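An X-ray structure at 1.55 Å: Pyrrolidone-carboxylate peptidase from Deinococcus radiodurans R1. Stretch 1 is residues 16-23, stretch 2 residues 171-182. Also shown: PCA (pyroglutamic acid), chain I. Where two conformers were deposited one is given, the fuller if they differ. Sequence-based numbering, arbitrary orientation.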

ATOM      1  N   THR B  16     -18.465   8.893  -3.108  1.00 20.36           N
ATOM      2  CA  THR B  16     -18.802   8.210  -4.352  1.00 20.78           C
ATOM      3  C   THR B  16     -19.284   6.784  -4.120  1.00 19.53           C
ATOM      4  O   THR B  16     -19.495   6.045  -5.104  1.00 22.72           O
ATOM      5  N   HIS B  17     -19.476   6.388  -2.858  1.00 17.72           N
ATOM      6  CA  HIS B  17     -19.868   5.014  -2.540  1.00 19.12           C
ATOM      7  C   HIS B  17     -21.377   4.842  -2.707  1.00 20.16           C
ATOM      8  O   HIS B  17     -22.156   5.625  -2.132  1.00 23.41           O
ATOM      9  N   PRO B  18     -21.825   3.824  -3.448  1.00 17.82           N
ATOM     10  CA  PRO B  18     -23.272   3.623  -3.675  1.00 19.43           C
ATOM     11  C   PRO B  18     -23.967   2.885  -2.553  1.00 19.70           C
ATOM     12  O   PRO B  18     -25.205   2.814  -2.540  1.00 23.59           O
ATOM     13  N   ASP B  19     -23.201   2.318  -1.636  1.00 15.59           N
ATOM     14  CA  ASP B  19     -23.699   1.481  -0.565  1.00 15.21           C
ATOM     15  C   ASP B  19     -22.815   1.741   0.644  1.00 15.40           C
ATOM     16  O   ASP B  19     -21.696   2.256   0.516  1.00 15.94           O
ATOM     17  N   ASN B  20     -23.320   1.421   1.831  1.00 13.95           N
ATOM     18  CA  ASN B  20     -22.490   1.496   3.040  1.00 11.02           C
ATOM     19  C   ASN B  20     -22.655   0.172   3.773  1.00 11.13           C
ATOM     20  O   ASN B  20     -23.776  -0.130   4.243  1.00 13.10           O
ATOM     21  N   PRO B  21     -21.605  -0.657   3.856  1.00 12.03           N
ATOM     22  CA  PRO B  21     -21.740  -1.964   4.529  1.00 10.53           C
ATOM     23  C   PRO B  21     -22.120  -1.839   5.996  1.00 10.11           C
ATOM     24  O   PRO B  21     -22.661  -2.798   6.544  1.00 10.36           O
ATOM     25  N   SER B  22     -21.832  -0.715   6.649  1.00 10.83           N
ATOM     26  CA  SER B  22     -22.262  -0.566   8.047  1.00 10.28           C
ATOM     27  C   SER B  22     -23.769  -0.412   8.129  1.00 10.85           C
ATOM     28  O   SER B  22     -24.411  -0.956   9.037  1.00 11.56           O
ATOM     29  N   ALA B  23     -24.380   0.280   7.161  1.00 10.14           N
ATOM     30  CA  ALA B  23     -25.838   0.326   7.117  1.00 10.82           C
ATOM     31  C   ALA B  23     -26.430  -1.057   6.910  1.00 10.64           C
ATOM     32  O   ALA B  23     -27.450  -1.406   7.536  1.00 13.89           O
ATOM     33  N   HIS B 171     -14.952  -0.139  12.563  1.00  9.43           N
ATOM     34  CA  HIS B 171     -14.835   0.213  11.146  0.82  9.53           C
ATOM     35  C   HIS B 171     -14.778  -1.061  10.320  1.00  9.00           C
ATOM     36  O   HIS B 171     -14.071  -2.008  10.677  1.00  9.78           O
ATOM     37  N   VAL B 172     -15.526  -1.071   9.198  1.00  9.13           N
ATOM     38  CA  VAL B 172     -15.575  -2.268   8.362  1.00  8.94           C
ATOM     39  C   VAL B 172     -15.012  -1.968   6.981  1.00  9.11           C
ATOM     40  O   VAL B 172     -15.128  -0.841   6.485  1.00 10.55           O
ATOM     41  N   PRO B 173     -14.428  -2.954   6.310  1.00 10.04           N
ATOM     42  CA  PRO B 173     -13.990  -2.749   4.919  1.00 10.88           C
ATOM     43  C   PRO B 173     -15.139  -2.476   3.961  1.00 11.34           C
ATOM     44  O   PRO B 173     -16.316  -2.698   4.262  1.00 11.19           O
ATOM     45  N   ALA B 174     -14.758  -2.105   2.730  1.00 10.61           N
ATOM     46  CA  ALA B 174     -15.696  -2.100   1.613  1.00 10.39           C
ATOM     47  C   ALA B 174     -16.358  -3.468   1.484  1.00 11.32           C
ATOM     48  O   ALA B 174     -15.726  -4.487   1.743  1.00 11.03           O
ATOM     49  N   ASN B 175     -17.636  -3.488   1.085  1.00 10.78           N
ATOM     50  CA  ASN B 175     -18.216  -4.722   0.584  1.00 11.48           C
ATOM     51  C   ASN B 175     -18.060  -4.763  -0.938  1.00 13.22           C
ATOM     52  O   ASN B 175     -17.395  -3.903  -1.535  1.00 11.63           O
ATOM     53  N   ALA B 176     -18.662  -5.772  -1.604  1.00 11.78           N
ATOM     54  CA  ALA B 176     -18.488  -5.875  -3.051  1.00 12.44           C
ATOM     55  C   ALA B 176     -19.037  -4.646  -3.765  1.00 14.00           C
ATOM     56  O   ALA B 176     -18.425  -4.159  -4.730  1.00 13.99           O
ATOM     57  N   ALA B 177     -20.205  -4.139  -3.324  1.00 11.70           N
ATOM     58  CA  ALA B 177     -20.818  -3.010  -4.015  1.00 14.64           C
ATOM     59  C   ALA B 177     -19.906  -1.797  -4.000  1.00 14.79           C
ATOM     60  O   ALA B 177     -19.774  -1.095  -5.023  1.00 14.38           O
ATOM     61  N   VAL B 178     -19.270  -1.542  -2.849  1.00 11.81           N
ATOM     62  CA  VAL B 178     -18.332  -0.431  -2.729  1.00 11.17           C
ATOM     63  C   VAL B 178     -17.136  -0.650  -3.646  1.00 12.78           C
ATOM     64  O   VAL B 178     -16.715   0.259  -4.375  1.00 13.27           O
ATOM     65  N   ALA B 179     -16.584  -1.871  -3.652  1.00 12.27           N
ATOM     66  CA  ALA B 179     -15.391  -2.124  -4.466  1.00 14.44           C
ATOM     67  C   ALA B 179     -15.701  -2.053  -5.964  1.00 13.82           C
ATOM     68  O   ALA B 179     -14.855  -1.622  -6.763  1.00 13.86           O
ATOM     69  N   LEU B 180     -16.906  -2.495  -6.385  1.00 13.11           N
ATOM     70  CA  LEU B 180     -17.280  -2.509  -7.805  1.00 14.77           C
ATOM     71  C   LEU B 180     -17.445  -1.105  -8.405  1.00 16.20           C
ATOM     72  O   LEU B 180     -17.333  -0.944  -9.631  1.00 19.32           O
ATOM     73  N   ALA B 181     -17.707  -0.097  -7.563  1.00 17.26           N
ATOM     74  CA  ALA B 181     -17.952   1.267  -8.028  1.00 20.75           C
ATOM     75  C   ALA B 181     -16.673   2.089  -8.183  1.00 22.37           C
ATOM     76  O   ALA B 181     -16.724   3.198  -8.725  1.00 26.69           O
ATOM     77  N   VAL B 182     -15.535   1.576  -7.732  1.00 19.57           N
ATOM     78  CA  VAL B 182     -14.264   2.303  -7.858  1.00 20.43           C
ATOM     79  C   VAL B 182     -13.914   2.537  -9.330  1.00 23.63           C
ATOM     80  O   VAL B 182     -13.935   1.588 -10.145  1.00 24.82           O
TER

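Two short segments, whose touching residues lie at least 150 apart in sequence, bury 453 Å² between them, and most of the design logic sits in Pro21, Val178 and the polar pair Asp19 and Asn175.

Pro21 opens a helix and points toward the other stretch, where it has the largest covered area of any residue here. Its ring, puckered C-gamma endo, touches strand, loop and helix in turn: CG of Pro21 lies 4.0 Å from CG2 of Val172 and 3.4 Å from the backbone O of Pro173, while CD of Pro21 meets CG2 of Val178 at 3.9 Å. Val172, chi1 m, points back toward stretch 1. A compact ring thus packs against two valine methyls and a backbone carbonyl oxygen.

Val178 supplies the next largest patch, although its CA-to-CB bond runs sideways. With chi1 at t, its two methyls diverge: CG2 reaches Pro21 and lies 3.4 Å from the backbone O of Asp19, whereas CG1 sits 3.7 Å from ND1 of His17, approaching that ring obliquely. His17, chi1 m, is also tied to this helix through water 1, which lies 2.9 Å from ND1 of His17 and donates to the backbone O of Val178 at 2.9 Å.

The direct polar link is a hydrogen bond from ND2 of Asn175 to OD2 of Asp19, 2.9 Å long with an angle of 160°. Both side chains point inward, Asp19 with chi1 t and Asn175 with chi1 p. Asn175 does two jobs: while its amide nitrogen crosses the contact, its OD1 caps the helix by accepting from the backbone N of Val178 at 3.0 Å. One amide thus serves both the cap and the crossing bond. Beside this bond, CB of Asp19 packs 3.9 Å from CB of Ala177, and farther along CD of Pro18 rests 3.6 Å from CB of Ala181.

Asn20 divides its amide in the same way but points away from the other stretch. With chi1 t, it caps its own helix: OD1 of Asn20 accepts from the backbone N of Ser22 at 3.0 Å and from OG of Ser22, chi1 p, at 2.7 Å. Its ND2 donates to OE of the bound pyroglutamic acid at 3.0 Å. His171, chi1 between wells at -100°, also starts away, yet NE2 of His171 donates to OXT of the ligand at 2.9 Å. The two stretches thus share the ligand through residues that do not touch each other, a fitting arrangement for a pyrrolidone-carboxylate peptidase.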

ATOM      1  CB  THR B  16     -17.591   8.196  -5.278  1.00 24.52           C
ATOM      2  OG1 THR B  16     -16.476   7.651  -4.562  1.00 28.46           O
ATOM      3  CG2 THR B  16     -17.257   9.621  -5.715  1.00 24.64           C
ATOM      4  CB  HIS B  17     -19.449   4.655  -1.100  1.00 16.42           C
ATOM      5  CG  HIS B  17     -18.008   4.968  -0.799  1.00 16.30           C
ATOM      6  ND1 HIS B  17     -16.961   4.436  -1.526  1.00 17.59           N
ATOM      7  CD2 HIS B  17     -17.449   5.762   0.143  1.00 15.59           C
ATOM      8  CE1 HIS B  17     -15.815   4.886  -1.036  1.00 22.01           C
ATOM      9  NE2 HIS B  17     -16.086   5.684  -0.014  1.00 18.96           N
ATOM     10  CB  PRO B  18     -23.311   2.794  -4.962  1.00 22.74           C
ATOM     11  CG  PRO B  18     -21.977   2.029  -4.968  1.00 21.82           C
ATOM     12  CD  PRO B  18     -20.978   2.968  -4.309  1.00 18.90           C
ATOM     13  CB  ASP B  19     -23.664  -0.006  -0.980  1.00 17.73           C
ATOM     14  CG  ASP B  19     -24.438  -0.891  -0.025  1.00 22.46           C
ATOM     15  OD1 ASP B  19     -25.448  -0.414   0.544  1.00 27.39           O
ATOM     16  OD2 ASP B  19     -24.050  -2.058   0.169  1.00 20.95           O
ATOM     17  CB  ASN B  20     -22.871   2.688   3.926  1.00 10.23           C
ATOM     18  CG  ASN B  20     -21.837   2.948   4.981  1.00 10.77           C
ATOM     19  OD1 ASN B  20     -21.337   2.014   5.597  1.00 11.57           O
ATOM     20  ND2 ASN B  20     -21.533   4.221   5.225  1.00 11.10           N
ATOM     21  CB  PRO B  21     -20.368  -2.626   4.357  1.00 12.78           C
ATOM     22  CG  PRO B  21     -19.445  -1.555   3.789  1.00 16.93           C
ATOM     23  CD  PRO B  21     -20.281  -0.467   3.211  1.00 12.93           C
ATOM     24  CB  SER B  22     -21.510   0.617   8.714  1.00 11.51           C
ATOM     25  OG  SER B  22     -21.923   1.896   8.233  1.00 10.35           O
ATOM     26  CB  ALA B  23     -26.305   1.252   6.002  1.00 11.97           C
ATOM     27  CB  HIS B 171     -13.563   1.029  10.900  0.82  9.52           C
ATOM     28  CG  HIS B 171     -13.779   2.518  10.798  0.82  9.98           C
ATOM     29  ND1 HIS B 171     -13.101   3.429  11.587  0.82 10.99           N
ATOM     30  CD2 HIS B 171     -14.590   3.244   9.989  0.82  9.90           C
ATOM     31  CE1 HIS B 171     -13.476   4.654  11.249  0.82 13.24           C
ATOM     32  NE2 HIS B 171     -14.374   4.573  10.280  0.82 11.91           N
ATOM     33  CB  VAL B 172     -17.011  -2.835   8.260  1.00 11.52           C
ATOM     34  CG1 VAL B 172     -17.601  -3.080   9.676  1.00 13.78           C
ATOM     35  CG2 VAL B 172     -17.946  -1.927   7.437  1.00 11.50           C
ATOM     36  CB  PRO B 173     -13.347  -4.112   4.555  1.00 11.14           C
ATOM     37  CG  PRO B 173     -12.816  -4.637   5.873  1.00 11.93           C
ATOM     38  CD  PRO B 173     -13.957  -4.243   6.874  1.00 10.91           C
ATOM     39  CB  ALA B 174     -14.936  -1.792   0.310  1.00 11.35           C
ATOM     40  CB  ASN B 175     -19.669  -4.850   1.039  1.00 10.31           C
ATOM     41  CG  ASN B 175     -20.570  -3.718   0.492  1.00 13.43           C
ATOM     42  OD1 ASN B 175     -20.181  -2.937  -0.376  1.00 12.10           O
ATOM     43  ND2 ASN B 175     -21.803  -3.630   1.027  1.00 13.96           N
ATOM     44  CB  ALA B 176     -19.162  -7.142  -3.592  1.00 13.08           C
ATOM     45  CB  ALA B 177     -22.179  -2.687  -3.388  1.00 16.80           C
ATOM     46  CB  VAL B 178     -17.899  -0.232  -1.258  1.00 13.32           C
ATOM     47  CG1 VAL B 178     -16.765   0.785  -1.155  1.00 12.52           C
ATOM     48  CG2 VAL B 178     -19.080   0.273  -0.425  1.00 16.25           C
ATOM     49  CB  ALA B 179     -14.789  -3.499  -4.095  1.00 12.54           C
ATOM     50  CB  LEU B 180     -18.583  -3.284  -8.005  1.00 13.53           C
ATOM     51  CG  LEU B 180     -18.394  -4.794  -7.809  1.00 14.63           C
ATOM     52  CD1 LEU B 180     -19.775  -5.467  -7.617  1.00 16.37           C
ATOM     53  CD2 LEU B 180     -17.673  -5.430  -9.009  1.00 15.60           C
ATOM     54  CB  ALA B 181     -18.905   1.979  -7.053  1.00 19.73           C
ATOM     55  CB  VAL B 182     -13.151   1.520  -7.154  1.00 17.68           C
ATOM     56  CG1 VAL B 182     -11.829   2.196  -7.374  1.00 21.58           C
ATOM     57  CG2 VAL B 182     -13.479   1.321  -5.668  1.00 17.83           C
TER
HETATM   58  N   PCA I 302     -17.280   6.192   7.093  1.00 12.52           N
HETATM   59  CA  PCA I 302     -16.927   7.601   7.223  1.00 16.03           C
HETATM   60  CB  PCA I 302     -18.225   8.383   7.488  1.00 15.03           C
HETATM   61  CG  PCA I 302     -19.396   7.408   7.351  1.00 13.13           C
HETATM   62  CD  PCA I 302     -18.711   6.078   7.175  1.00 10.05           C
HETATM   63  OE  PCA I 302     -19.350   5.022   7.096  1.00 12.15           O
HETATM   64  C   PCA I 302     -15.838   7.776   8.299  1.00 17.95           C
HETATM   65  O   PCA I 302     -15.750   8.784   9.009  1.00 14.84           O
HETATM   66  OXT PCA I 302     -15.007   6.850   8.517  1.00 21.19           O
HETATM   67  O   HOH W   1     -17.287   3.038  -4.075  1.00 18.94           O